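Local coordinates for putative Oleoyl-[acyl-carrier protein] thioesterase (Lactobacillus plantarum, PDB 2OWN) that probably hydrolyses the thioester of oleoyl-acyl-carrier protein, releasing the free fatty acid from its carrier, at residues B[67-72]-B[112-117]; B[160-165]-B[189-194]; B[201-206]-B[253-258]. All blocks are in the same frame, centred on the assembly; numbering follows the deposited sequence.

Interaction 1 (B[67-72]-B[112-117]); sequences QYAIDI and YITSIW. With SO4 (sulfate ion), chain O.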
ATOM      1  N   GLN B  67      16.072  -2.091  15.122  1.00 36.01           N
ATOM      2  CA  GLN B  67      16.312  -0.655  14.955  1.00 35.95           C
ATOM      3  C   GLN B  67      16.452  -0.152  13.509  1.00 35.98           C
ATOM      4  O   GLN B  67      16.900  -0.907  12.646  1.00 35.95           O
ATOM      5  CB  GLN B  67      17.640  -0.289  15.633  1.00 35.51           C
ATOM      6  CG  GLN B  67      17.868  -0.834  17.054  1.00 38.44           C
ATOM      7  CD  GLN B  67      19.134  -0.336  17.724  1.00 37.10           C
ATOM      8  OE1 GLN B  67      19.813   0.576  17.244  1.00 41.87           O
ATOM      9  NE2 GLN B  67      19.453  -0.939  18.859  1.00 37.06           N
ATOM     10  N   TYR B  68      16.063   1.116  13.288  1.00 34.82           N
ATOM     11  CA  TYR B  68      16.232   1.867  12.018  1.00 34.41           C
ATOM     12  C   TYR B  68      16.626   3.330  12.320  1.00 34.69           C
ATOM     13  O   TYR B  68      16.095   3.923  13.254  1.00 33.30           O
ATOM     14  CB  TYR B  68      14.997   1.963  11.098  1.00 35.48           C
ATOM     15  CG  TYR B  68      14.625   0.760  10.287  1.00 34.23           C
ATOM     16  CD1 TYR B  68      15.453   0.326   9.224  1.00 35.54           C
ATOM     17  CD2 TYR B  68      13.374   0.133  10.448  1.00 35.98           C
ATOM     18  CE1 TYR B  68      15.088  -0.789   8.401  1.00 31.97           C
ATOM     19  CE2 TYR B  68      12.985  -0.980   9.632  1.00 33.84           C
ATOM     20  CZ  TYR B  68      13.850  -1.434   8.610  1.00 35.73           C
ATOM     21  OH  TYR B  68      13.491  -2.517   7.821  1.00 35.29           O
ATOM     22  N   ALA B  69      17.566   3.855  11.531  1.00 34.70           N
ATOM     23  CA  ALA B  69      18.008   5.263  11.549  1.00 34.59           C
ATOM     24  C   ALA B  69      17.938   5.642  10.062  1.00 34.22           C
ATOM     25  O   ALA B  69      18.622   5.009   9.263  1.00 33.40           O
ATOM     26  CB  ALA B  69      19.399   5.423  12.095  1.00 34.42           C
ATOM     27  N   ILE B  70      17.101   6.618   9.707  1.00 35.52           N
ATOM     28  CA  ILE B  70      16.871   7.051   8.310  1.00 35.61           C
ATOM     29  C   ILE B  70      17.252   8.524   8.165  1.00 35.53           C
ATOM     30  O   ILE B  70      16.742   9.336   8.927  1.00 34.64           O
ATOM     31  CB  ILE B  70      15.380   6.864   7.895  1.00 35.72           C
ATOM     32  CG1 ILE B  70      14.844   5.460   8.254  1.00 35.45           C
ATOM     33  CG2 ILE B  70      15.181   7.165   6.393  1.00 38.43           C
ATOM     34  CD1 ILE B  70      13.380   5.267   7.960  1.00 35.61           C
ATOM     35  N   ASP B  71      18.158   8.832   7.227  1.00 35.17           N
ATOM     36  CA  ASP B  71      18.627  10.187   6.904  1.00 35.80           C
ATOM     37  C   ASP B  71      17.971  10.491   5.560  1.00 35.01           C
ATOM     38  O   ASP B  71      18.347   9.879   4.571  1.00 34.35           O
ATOM     39  CB  ASP B  71      20.166  10.218   6.830  1.00 36.63           C
ATOM     40  CG  ASP B  71      20.752  11.604   6.497  1.00 42.54           C
ATOM     41  OD1 ASP B  71      20.044  12.633   6.481  1.00 50.44           O
ATOM     42  OD2 ASP B  71      21.983  11.663   6.272  1.00 54.84           O
ATOM     43  N   ILE B  72      17.018  11.429   5.532  1.00 34.27           N
ATOM     44  CA  ILE B  72      16.268  11.793   4.313  1.00 35.02           C
ATOM     45  C   ILE B  72      16.681  13.161   3.736  1.00 34.42           C
ATOM     46  O   ILE B  72      16.492  14.181   4.396  1.00 34.55           O
ATOM     47  CB  ILE B  72      14.721  11.761   4.576  1.00 35.80           C
ATOM     48  CG1 ILE B  72      14.285  10.378   5.101  1.00 37.42           C
ATOM     49  CG2 ILE B  72      13.927  12.117   3.301  1.00 34.19           C
ATOM     50  CD1 ILE B  72      12.843  10.272   5.460  1.00 37.93           C
ATOM     51  N   TYR B 112      19.240   7.520   3.105  1.00 30.34           N
ATOM     52  CA  TYR B 112      20.276   6.621   3.657  1.00 30.07           C
ATOM     53  C   TYR B 112      19.707   6.009   4.938  1.00 29.66           C
ATOM     54  O   TYR B 112      19.363   6.756   5.868  1.00 27.59           O
ATOM     55  CB  TYR B 112      21.581   7.381   3.893  1.00 30.60           C
ATOM     56  CG  TYR B 112      22.633   6.633   4.687  1.00 32.29           C
ATOM     57  CD1 TYR B 112      23.215   5.449   4.180  1.00 33.33           C
ATOM     58  CD2 TYR B 112      23.090   7.121   5.940  1.00 33.37           C
ATOM     59  CE1 TYR B 112      24.217   4.745   4.917  1.00 34.67           C
ATOM     60  CE2 TYR B 112      24.099   6.426   6.685  1.00 31.68           C
ATOM     61  CZ  TYR B 112      24.650   5.246   6.160  1.00 33.25           C
ATOM     62  OH  TYR B 112      25.609   4.571   6.864  1.00 34.57           O
ATOM     63  N   ILE B 113      19.604   4.674   4.956  1.00 30.38           N
ATOM     64  CA  ILE B 113      19.057   3.905   6.066  1.00 30.68           C
ATOM     65  C   ILE B 113      20.115   2.983   6.665  1.00 30.38           C
ATOM     66  O   ILE B 113      20.837   2.313   5.917  1.00 30.53           O
ATOM     67  CB  ILE B 113      17.838   3.036   5.632  1.00 30.12           C
ATOM     68  CG1 ILE B 113      16.753   3.887   4.938  1.00 32.33           C
ATOM     69  CG2 ILE B 113      17.246   2.264   6.830  1.00 30.71           C
ATOM     70  CD1 ILE B 113      15.531   3.093   4.461  1.00 31.06           C
ATOM     71  N   THR B 114      20.237   3.027   7.996  1.00 30.48           N
ATOM     72  CA  THR B 114      21.101   2.131   8.785  1.00 30.72           C
ATOM     73  C   THR B 114      20.120   1.333   9.657  1.00 29.56           C
ATOM     74  O   THR B 114      19.033   1.838   9.989  1.00 30.07           O
ATOM     75  CB  THR B 114      22.184   2.854   9.624  1.00 31.58           C
ATOM     76  OG1 THR B 114      21.589   3.705  10.608  1.00 31.52           O
ATOM     77  CG2 THR B 114      23.100   3.667   8.726  1.00 34.85           C
ATOM     78  N   SER B 115      20.490   0.101  10.006  1.00 30.41           N
ATOM     79  CA  SER B 115      19.633  -0.779  10.819  1.00 30.84           C
ATOM     80  C   SER B 115      20.356  -1.891  11.569  1.00 31.11           C
ATOM     81  O   SER B 115      21.468  -2.255  11.200  1.00 30.19           O
ATOM     82  CB  SER B 115      18.592  -1.428   9.904  1.00 31.32           C
ATOM     83  OG  SER B 115      19.240  -2.158   8.882  1.00 33.38           O
ATOM     84  N   ILE B 116      19.671  -2.418  12.594  1.00 32.11           N
ATOM     85  CA  ILE B 116      20.132  -3.522  13.447  1.00 32.41           C
ATOM     86  C   ILE B 116      19.084  -4.650  13.361  1.00 33.14           C
ATOM     87  O   ILE B 116      17.878  -4.378  13.456  1.00 32.59           O
ATOM     88  CB  ILE B 116      20.369  -3.082  14.918  1.00 32.24           C
ATOM     89  CG1 ILE B 116      21.405  -1.948  15.015  1.00 31.87           C
ATOM     90  CG2 ILE B 116      20.843  -4.264  15.789  1.00 30.10           C
ATOM     91  CD1 ILE B 116      22.816  -2.294  14.546  1.00 34.51           C
ATOM     92  N   TRP B 117      19.563  -5.888  13.174  1.00 34.84           N
ATOM     93  CA  TRP B 117      18.743  -7.105  13.064  1.00 36.27           C
ATOM     94  C   TRP B 117      19.250  -8.197  14.021  1.00 37.55           C
ATOM     95  O   TRP B 117      20.462  -8.308  14.230  1.00 37.77           O
ATOM     96  CB  TRP B 117      18.800  -7.643  11.638  1.00 36.84           C
ATOM     97  CG  TRP B 117      18.272  -6.738  10.565  1.00 37.55           C
ATOM     98  CD1 TRP B 117      18.910  -5.666  10.003  1.00 38.07           C
ATOM     99  CD2 TRP B 117      17.029  -6.875   9.865  1.00 37.67           C
ATOM    100  NE1 TRP B 117      18.122  -5.100   9.030  1.00 36.58           N
ATOM    101  CE2 TRP B 117      16.967  -5.819   8.910  1.00 38.10           C
ATOM    102  CE3 TRP B 117      15.944  -7.778   9.957  1.00 38.25           C
ATOM    103  CZ2 TRP B 117      15.857  -5.629   8.044  1.00 36.26           C
ATOM    104  CZ3 TRP B 117      14.825  -7.602   9.085  1.00 37.46           C
ATOM    105  CH2 TRP B 117      14.801  -6.524   8.140  1.00 38.90           C
TER
HETATM  106  S   SO4 O 262      20.503   0.644  21.918  1.00 72.84           S
HETATM  107  O1  SO4 O 262      20.607   2.034  21.510  1.00 70.34           O
HETATM  108  O2  SO4 O 262      19.090   0.298  22.046  1.00 73.56           O
HETATM  109  O3  SO4 O 262      21.138  -0.190  20.903  1.00 72.62           O
HETATM  110  O4  SO4 O 262      21.188   0.433  23.188  1.00 71.46           O
HETATM  111  O   HOH W   1      20.664   6.571   8.393  1.00 32.76           O
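Backbone hydrogen bonds join strands 67-72 and 112-117 as an antiparallel pair. Ala69 and Thr114 form a hydrogen-bonded pair, with Ala69 N to Thr114 O and Thr114 N to Ala69 O both 2.9 Å. Asp71 and Tyr112 are bonded the same way, and the Asp71 N bond to Tyr112 O is nearly straight at 175°. The ladder loosens toward Gln67: Ile116 N to Gln67 O is 3.2 Å, and the return bond from Gln67 N to Ile116 O is weak. A water donates to both Ala69 O and Tyr112 O.

Side chains pack on both faces. On the face of Tyr68, Ile70, Ile113 and Ser115, Ile113 uses both branches: CG2 meets Tyr68 CD1 at 3.6 Å, and CG1 lies alongside Ile70 CG2. Helix 31-48 packs on Tyr68 and Ile70 from this side. On the other face, the extended Gln67 chain runs beside Ile116, with Gln67 OE1 3.7 Å from Ile116 CG1.

Polar side-chain contacts are few. Ser115 OG sits between its own N and carbonyl carbon (chi1 59°). There Ser115 OG accepts from Trp117 NE1 at 3.2 Å and also bonds to Arg98 O. Gln67 NE2 donates at 2.8 Å to O3 of a sulfate, probably from the crystallisation liquor. An alanine here removes the chain beyond CB, and would probably leave Ile116 CG1 less well covered and the sulfate without its amide donor.

The arrangement is an antiparallel strand pair of the N-terminal hotdog domain, whose sheet wraps around helix 31-48.

Interaction 2 (B[160-165]-B[189-194]); sequences TTITKP and VDTLPA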
ATOM      1  N   THR B 160      -1.136  17.828  26.066  1.00 37.60           N
ATOM      2  CA  THR B 160      -1.252  18.102  24.618  1.00 37.35           C
ATOM      3  C   THR B 160      -0.901  16.907  23.682  1.00 37.51           C
ATOM      4  O   THR B 160      -0.816  17.104  22.459  1.00 39.09           O
ATOM      5  CB  THR B 160      -0.371  19.340  24.254  1.00 37.29           C
ATOM      6  OG1 THR B 160       0.997  19.056  24.561  1.00 39.22           O
ATOM      7  CG2 THR B 160      -0.815  20.563  25.047  1.00 35.15           C
ATOM      8  N   THR B 161      -0.692  15.693  24.231  1.00 36.27           N
ATOM      9  CA  THR B 161      -0.366  14.486  23.430  1.00 35.68           C
ATOM     10  C   THR B 161      -1.535  14.108  22.516  1.00 35.84           C
ATOM     11  O   THR B 161      -2.673  14.060  22.983  1.00 35.46           O
ATOM     12  CB  THR B 161      -0.008  13.249  24.316  1.00 35.02           C
ATOM     13  OG1 THR B 161       1.176  13.525  25.074  1.00 33.81           O
ATOM     14  CG2 THR B 161       0.215  11.972  23.472  1.00 33.74           C
ATOM     15  N   ILE B 162      -1.231  13.862  21.236  1.00 35.91           N
ATOM     16  CA  ILE B 162      -2.216  13.456  20.227  1.00 37.05           C
ATOM     17  C   ILE B 162      -2.255  11.940  20.332  1.00 37.48           C
ATOM     18  O   ILE B 162      -1.206  11.310  20.184  1.00 35.30           O
ATOM     19  CB  ILE B 162      -1.823  13.877  18.779  1.00 37.45           C
ATOM     20  CG1 ILE B 162      -1.573  15.391  18.684  1.00 38.84           C
ATOM     21  CG2 ILE B 162      -2.908  13.451  17.779  1.00 38.97           C
ATOM     22  CD1 ILE B 162      -1.083  15.864  17.304  1.00 36.50           C
ATOM     23  N   THR B 163      -3.435  11.372  20.608  1.00 38.13           N
ATOM     24  CA  THR B 163      -3.638   9.914  20.724  1.00 39.27           C
ATOM     25  C   THR B 163      -4.744   9.447  19.765  1.00 40.22           C
ATOM     26  O   THR B 163      -5.803  10.076  19.715  1.00 40.68           O
ATOM     27  CB  THR B 163      -3.948   9.487  22.177  1.00 38.69           C
ATOM     28  OG1 THR B 163      -2.856   9.859  23.019  1.00 39.93           O
ATOM     29  CG2 THR B 163      -4.145   7.971  22.300  1.00 37.52           C
ATOM     30  N   LYS B 164      -4.460   8.391  18.983  1.00 40.49           N
ATOM     31  CA  LYS B 164      -5.417   7.755  18.048  1.00 40.97           C
ATOM     32  C   LYS B 164      -5.321   6.220  18.126  1.00 40.16           C
ATOM     33  O   LYS B 164      -4.188   5.702  18.162  1.00 39.83           O
ATOM     34  CB  LYS B 164      -5.200   8.152  16.582  1.00 40.94           C
ATOM     35  CG  LYS B 164      -5.466   9.606  16.224  1.00 43.86           C
ATOM     36  CD  LYS B 164      -5.418   9.748  14.712  1.00 43.30           C
ATOM     37  CE  LYS B 164      -5.576  11.155  14.214  1.00 47.01           C
ATOM     38  NZ  LYS B 164      -5.530  11.108  12.726  1.00 44.51           N
ATOM     39  N   PRO B 165      -6.481   5.502  18.185  1.00 39.57           N
ATOM     40  CA  PRO B 165      -6.433   4.043  18.163  1.00 38.77           C
ATOM     41  C   PRO B 165      -6.410   3.543  16.702  1.00 37.96           C
ATOM     42  O   PRO B 165      -6.950   4.211  15.803  1.00 39.12           O
ATOM     43  CB  PRO B 165      -7.737   3.643  18.855  1.00 39.51           C
ATOM     44  CG  PRO B 165      -8.688   4.705  18.480  1.00 39.52           C
ATOM     45  CD  PRO B 165      -7.883   5.967  18.312  1.00 39.10           C
ATOM     46  N   VAL B 189       2.546   8.227  11.202  1.00 33.65           N
ATOM     47  CA  VAL B 189       2.363   9.444  10.381  1.00 33.62           C
ATOM     48  C   VAL B 189       0.916   9.950  10.451  1.00 33.46           C
ATOM     49  O   VAL B 189       0.724  11.158  10.607  1.00 33.13           O
ATOM     50  CB  VAL B 189       2.867   9.257   8.915  1.00 33.64           C
ATOM     51  CG1 VAL B 189       2.650  10.524   8.087  1.00 34.62           C
ATOM     52  CG2 VAL B 189       4.354   8.880   8.934  1.00 31.22           C
ATOM     53  N   ASP B 190      -0.070   9.042  10.340  1.00 35.08           N
ATOM     54  CA  ASP B 190      -1.507   9.412  10.428  1.00 33.63           C
ATOM     55  C   ASP B 190      -1.914   9.993  11.809  1.00 33.13           C
ATOM     56  O   ASP B 190      -2.941  10.676  11.880  1.00 34.63           O
ATOM     57  CB  ASP B 190      -2.446   8.261  10.045  1.00 33.54           C
ATOM     58  CG  ASP B 190      -3.899   8.691   9.987  1.00 36.10           C
ATOM     59  OD1 ASP B 190      -4.206   9.590   9.171  1.00 35.60           O
ATOM     60  OD2 ASP B 190      -4.681   8.202  10.828  1.00 32.79           O
ATOM     61  N   THR B 191      -1.160   9.705  12.892  1.00 33.05           N
ATOM     62  CA  THR B 191      -1.415  10.309  14.238  1.00 33.04           C
ATOM     63  C   THR B 191      -1.379  11.851  14.148  1.00 34.22           C
ATOM     64  O   THR B 191      -2.189  12.519  14.800  1.00 36.93           O
ATOM     65  CB  THR B 191      -0.409   9.840  15.323  1.00 33.28           C
ATOM     66  OG1 THR B 191      -0.393   8.411  15.385  1.00 27.73           O
ATOM     67  CG2 THR B 191      -0.768  10.404  16.726  1.00 31.99           C
ATOM     68  N   LEU B 192      -0.463  12.378  13.316  1.00 33.33           N
ATOM     69  CA  LEU B 192      -0.308  13.814  13.074  1.00 33.27           C
ATOM     70  C   LEU B 192      -1.418  14.281  12.109  1.00 34.08           C
ATOM     71  O   LEU B 192      -1.775  13.523  11.192  1.00 34.46           O
ATOM     72  CB  LEU B 192       1.059  14.126  12.466  1.00 31.91           C
ATOM     73  CG  LEU B 192       2.294  13.732  13.287  1.00 32.17           C
ATOM     74  CD1 LEU B 192       3.563  13.856  12.443  1.00 30.17           C
ATOM     75  CD2 LEU B 192       2.393  14.551  14.571  1.00 31.41           C
ATOM     76  N   PRO B 193      -1.933  15.525  12.279  1.00 35.67           N
ATOM     77  CA  PRO B 193      -3.005  15.998  11.398  1.00 36.03           C
ATOM     78  C   PRO B 193      -2.489  16.413  10.006  1.00 36.37           C
ATOM     79  O   PRO B 193      -1.292  16.729   9.858  1.00 35.74           O
ATOM     80  CB  PRO B 193      -3.559  17.198  12.162  1.00 36.43           C
ATOM     81  CG  PRO B 193      -2.382  17.753  12.845  1.00 37.35           C
ATOM     82  CD  PRO B 193      -1.535  16.586  13.232  1.00 35.60           C
ATOM     83  N   ALA B 194      -3.386  16.389   9.011  1.00 36.12           N
ATOM     84  CA  ALA B 194      -3.083  16.801   7.616  1.00 37.31           C
ATOM     85  C   ALA B 194      -2.506  18.233   7.525  1.00 37.58           C
ATOM     86  O   ALA B 194      -1.638  18.466   6.682  1.00 40.15           O
ATOM     87  CB  ALA B 194      -4.316  16.645   6.690  1.00 37.16           C
TER
HETATM   88  O   HOH W   2      -6.773  10.397   9.780  1.00 36.02           O
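The close part of this contact lies where Ile162 and Lys164 of strand 162-165 reach the last turn of helix 184-191. Ile162 CG2 stands anti to its own backbone N and comes within 3.2 Å of Thr191 O. Ile162 CG2 also passes Thr191 CG2 at 3.9 Å, the two side chains lying alongside and pointing opposite ways. Thr191 CG2 also lies 3.6 Å from Ile162 O. Thr191 OG1 turns back to bond with Trp187 O.

Lys164 stretches out fully beyond CG and carries its ammonium to Asp190. Lys164 NZ donates to Asp190 O at 2.8 Å, from above the carbonyl plane. The Asp190 carboxylate is buried, with Tyr166 OH hydrogen-bonded to OD2 and Phe170 N of the second subunit to OD1.

The lysine end is looser and partly exposed. The salt bridge from Lys164 NZ to Asp190 OD2 is long, 3.6 Å. A water beside it donates to Asp190 OD1 and makes only a weak bond with Lys164 NZ. Ile162 CD1 comes across Pro193 CD at a loose 4.2 Å.

This is strand-on-helix packing in the C-terminal hotdog domain, with Asp190 also joining helix 184-191 to the second subunit.

Interaction 3 (B[201-206]-B[253-258]); sequences DLVHVD and QWRTLP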
ATOM      1  N   ASP B 201       8.241  18.395   5.584  1.00 36.60           N
ATOM      2  CA  ASP B 201       8.970  17.364   4.827  1.00 36.91           C
ATOM      3  C   ASP B 201       9.870  16.605   5.787  1.00 36.15           C
ATOM      4  O   ASP B 201      10.397  17.192   6.724  1.00 33.99           O
ATOM      5  CB  ASP B 201       9.815  17.980   3.702  1.00 37.49           C
ATOM      6  CG  ASP B 201       8.984  18.477   2.524  1.00 41.40           C
ATOM      7  OD1 ASP B 201       7.758  18.272   2.492  1.00 47.07           O
ATOM      8  OD2 ASP B 201       9.575  19.057   1.592  1.00 42.90           O
ATOM      9  N   LEU B 202      10.069  15.318   5.507  1.00 36.81           N
ATOM     10  CA  LEU B 202      10.900  14.433   6.337  1.00 36.39           C
ATOM     11  C   LEU B 202      12.385  14.748   6.167  1.00 35.45           C
ATOM     12  O   LEU B 202      12.845  14.961   5.039  1.00 36.40           O
ATOM     13  CB  LEU B 202      10.647  12.961   5.983  1.00 35.59           C
ATOM     14  CG  LEU B 202       9.233  12.447   6.266  1.00 35.40           C
ATOM     15  CD1 LEU B 202       8.938  11.217   5.446  1.00 36.17           C
ATOM     16  CD2 LEU B 202       9.021  12.210   7.776  1.00 33.64           C
ATOM     17  N   VAL B 203      13.087  14.844   7.299  1.00 35.10           N
ATOM     18  CA  VAL B 203      14.531  15.089   7.379  1.00 34.04           C
ATOM     19  C   VAL B 203      15.227  13.848   7.961  1.00 33.67           C
ATOM     20  O   VAL B 203      16.230  13.389   7.392  1.00 32.59           O
ATOM     21  CB  VAL B 203      14.866  16.368   8.211  1.00 34.40           C
ATOM     22  CG1 VAL B 203      16.370  16.607   8.327  1.00 32.95           C
ATOM     23  CG2 VAL B 203      14.210  17.583   7.582  1.00 34.39           C
ATOM     24  N   HIS B 204      14.715  13.336   9.090  1.00 32.41           N
ATOM     25  CA  HIS B 204      15.288  12.174   9.775  1.00 30.71           C
ATOM     26  C   HIS B 204      14.232  11.346  10.523  1.00 30.30           C
ATOM     27  O   HIS B 204      13.212  11.901  10.934  1.00 28.91           O
ATOM     28  CB  HIS B 204      16.351  12.691  10.758  1.00 31.48           C
ATOM     29  CG  HIS B 204      17.404  11.694  11.102  1.00 30.44           C
ATOM     30  ND1 HIS B 204      17.276  10.763  12.111  1.00 28.33           N
ATOM     31  CD2 HIS B 204      18.631  11.505  10.565  1.00 35.05           C
ATOM     32  CE1 HIS B 204      18.379  10.033  12.162  1.00 32.12           C
ATOM     33  NE2 HIS B 204      19.212  10.465  11.238  1.00 27.15           N
ATOM     34  N   VAL B 205      14.467  10.033  10.655  1.00 29.84           N
ATOM     35  CA  VAL B 205      13.582   9.096  11.381  1.00 30.48           C
ATOM     36  C   VAL B 205      14.405   8.043  12.166  1.00 31.32           C
ATOM     37  O   VAL B 205      15.318   7.452  11.593  1.00 31.57           O
ATOM     38  CB  VAL B 205      12.604   8.326  10.437  1.00 30.40           C
ATOM     39  CG1 VAL B 205      11.646   7.436  11.237  1.00 28.94           C
ATOM     40  CG2 VAL B 205      11.784   9.282   9.541  1.00 30.89           C
ATOM     41  N   ASP B 206      14.089   7.864  13.458  1.00 30.92           N
ATOM     42  CA  ASP B 206      14.677   6.833  14.344  1.00 30.78           C
ATOM     43  C   ASP B 206      13.556   5.918  14.761  1.00 30.63           C
ATOM     44  O   ASP B 206      12.515   6.430  15.146  1.00 31.28           O
ATOM     45  CB  ASP B 206      15.255   7.411  15.622  1.00 30.83           C
ATOM     46  CG  ASP B 206      16.423   8.302  15.390  1.00 33.44           C
ATOM     47  OD1 ASP B 206      17.188   8.098  14.422  1.00 30.22           O
ATOM     48  OD2 ASP B 206      16.606   9.167  16.260  1.00 34.49           O
ATOM     49  N   GLN B 253      12.370  13.987  12.615  1.00 30.64           N
ATOM     50  CA  GLN B 253      12.819  15.363  12.433  1.00 31.32           C
ATOM     51  C   GLN B 253      12.207  15.795  11.094  1.00 32.92           C
ATOM     52  O   GLN B 253      12.323  15.064  10.088  1.00 31.70           O
ATOM     53  CB  GLN B 253      14.347  15.465  12.433  1.00 31.86           C
ATOM     54  CG  GLN B 253      15.037  14.859  13.689  1.00 26.90           C
ATOM     55  CD  GLN B 253      14.645  15.512  15.020  1.00 33.42           C
ATOM     56  OE1 GLN B 253      14.072  16.600  15.059  1.00 34.35           O
ATOM     57  NE2 GLN B 253      14.991  14.852  16.120  1.00 29.52           N
ATOM     58  N   TRP B 254      11.542  16.958  11.098  1.00 33.79           N
ATOM     59  CA  TRP B 254      10.862  17.528   9.930  1.00 35.29           C
ATOM     60  C   TRP B 254      11.342  18.922   9.599  1.00 35.57           C
ATOM     61  O   TRP B 254      11.726  19.634  10.512  1.00 36.12           O
ATOM     62  CB  TRP B 254       9.370  17.682  10.219  1.00 34.72           C
ATOM     63  CG  TRP B 254       8.629  16.474  10.600  1.00 34.52           C
ATOM     64  CD1 TRP B 254       8.553  15.939  11.841  1.00 35.63           C
ATOM     65  CD2 TRP B 254       7.774  15.684   9.762  1.00 33.54           C
ATOM     66  NE1 TRP B 254       7.729  14.848  11.833  1.00 33.11           N
ATOM     67  CE2 TRP B 254       7.247  14.646  10.575  1.00 33.48           C
ATOM     68  CE3 TRP B 254       7.418  15.730   8.396  1.00 34.41           C
ATOM     69  CZ2 TRP B 254       6.350  13.660  10.083  1.00 32.29           C
ATOM     70  CZ3 TRP B 254       6.534  14.744   7.885  1.00 35.39           C
ATOM     71  CH2 TRP B 254       6.007  13.717   8.740  1.00 34.24           C
ATOM     72  N   ARG B 255      11.257  19.310   8.321  1.00 34.60           N
ATOM     73  CA  ARG B 255      11.608  20.664   7.854  1.00 36.63           C
ATOM     74  C   ARG B 255      10.273  21.371   7.610  1.00 35.11           C
ATOM     75  O   ARG B 255       9.450  20.854   6.858  1.00 35.85           O
ATOM     76  CB  ARG B 255      12.427  20.662   6.563  1.00 35.81           C
ATOM     77  CG  ARG B 255      12.951  22.055   6.182  1.00 41.93           C
ATOM     78  CD  ARG B 255      13.835  22.075   4.947  1.00 43.27           C
ATOM     79  NE  ARG B 255      13.108  21.805   3.700  1.00 50.22           N
ATOM     80  CZ  ARG B 255      12.911  20.615   3.105  1.00 54.70           C
ATOM     81  NH1 ARG B 255      13.362  19.452   3.620  1.00 57.06           N
ATOM     82  NH2 ARG B 255      12.223  20.586   1.952  1.00 51.76           N
ATOM     83  N   THR B 256      10.080  22.542   8.218  1.00 33.08           N
ATOM     84  CA  THR B 256       8.855  23.347   8.060  1.00 33.42           C
ATOM     85  C   THR B 256       8.933  24.056   6.704  1.00 33.00           C
ATOM     86  O   THR B 256       9.912  24.767   6.433  1.00 31.31           O
ATOM     87  CB  THR B 256       8.678  24.342   9.208  1.00 33.19           C
ATOM     88  OG1 THR B 256       8.642  23.609  10.439  1.00 35.57           O
ATOM     89  CG2 THR B 256       7.383  25.174   9.070  1.00 35.83           C
ATOM     90  N   LEU B 257       7.916  23.832   5.864  1.00 31.73           N
ATOM     91  CA  LEU B 257       7.836  24.426   4.530  1.00 31.92           C
ATOM     92  C   LEU B 257       7.278  25.858   4.629  1.00 32.34           C
ATOM     93  O   LEU B 257       6.453  26.121   5.532  1.00 31.80           O
ATOM     94  CB  LEU B 257       6.965  23.573   3.597  1.00 31.90           C
ATOM     95  CG  LEU B 257       7.395  22.110   3.414  1.00 34.37           C
ATOM     96  CD1 LEU B 257       6.374  21.365   2.569  1.00 30.90           C
ATOM     97  CD2 LEU B 257       8.804  21.964   2.807  1.00 39.81           C
ATOM     98  N   PRO B 258       7.728  26.794   3.736  1.00 32.56           N
ATOM     99  CA  PRO B 258       7.198  28.178   3.753  1.00 32.48           C
ATOM    100  C   PRO B 258       5.680  28.269   3.574  1.00 30.90           C
ATOM    101  O   PRO B 258       5.058  29.048   4.272  1.00 30.24           O
ATOM    102  CB  PRO B 258       7.915  28.860   2.577  1.00 31.99           C
ATOM    103  CG  PRO B 258       9.088  28.068   2.333  1.00 34.67           C
ATOM    104  CD  PRO B 258       8.762  26.664   2.688  1.00 32.77           C
TER
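The first shell is a backbone ladder with a classic beta bulge. Val203 N and His204 N both donate to Gln253 O, at 2.9 and 3.1 Å, so one carbonyl takes two bonds. Gln253 N returns a bond to His204 O. Beyond the bulge, Asp201 and Arg255 form a regular hydrogen-bonded antiparallel pair.

Side chains add to this on both faces. Leu202 CD2 lies over a face of the Trp254 indole, 3.6 Å from the centroid of its six-membered ring, a CH-pi contact. On the other face, Asp201 OD2 meets Arg255 NH2 in a salt bridge of 3.1 Å. The carboxylate and guanidinium planes are turned 75° apart, so this is not a flat, two-pronged pairing. Val203 CG2 packs on Arg255 CB at 3.7 Å. Leu257 brings CD2 to within 3.2 Å of Asp201 OD2.

Second-shell residues position these groups. Arg28 forms a salt bridge with Asp201 OD1. Trp254 NE1 donates to Thr236 OG1, and Phe196 meets the indole edge-to-face. Thr235 holds Gln253 OE1.

Strand 200-209 lies between strands 61-72 and 246-256, strand 233-241 follows on the far side of 246-256, and helix 194-197 brings Phe196 against Trp254.

How the interactions relate
From the N terminus, interaction 1 comes first. It closes a loop of 39 residues containing strands 81-91 and 95-103, within the N-terminal hotdog domain. Interaction 2 follows in the C-terminal domain and closes a shorter loop, from strand 162-167 to the end of helix 184-191. Interaction 3 then spans strands 218-227 and 233-241 to join 200-209 with 246-256. The three are in series, and none encloses or crosses another. Interactions 1 and 3 meet directly: Ile70 N and Ile72 N probably bond to Val205 O and Val203 O, linking the two domains' strands. Interactions 2 and 3 touch where Leu192 packs on Trp254. Interactions 1 and 2 do not touch.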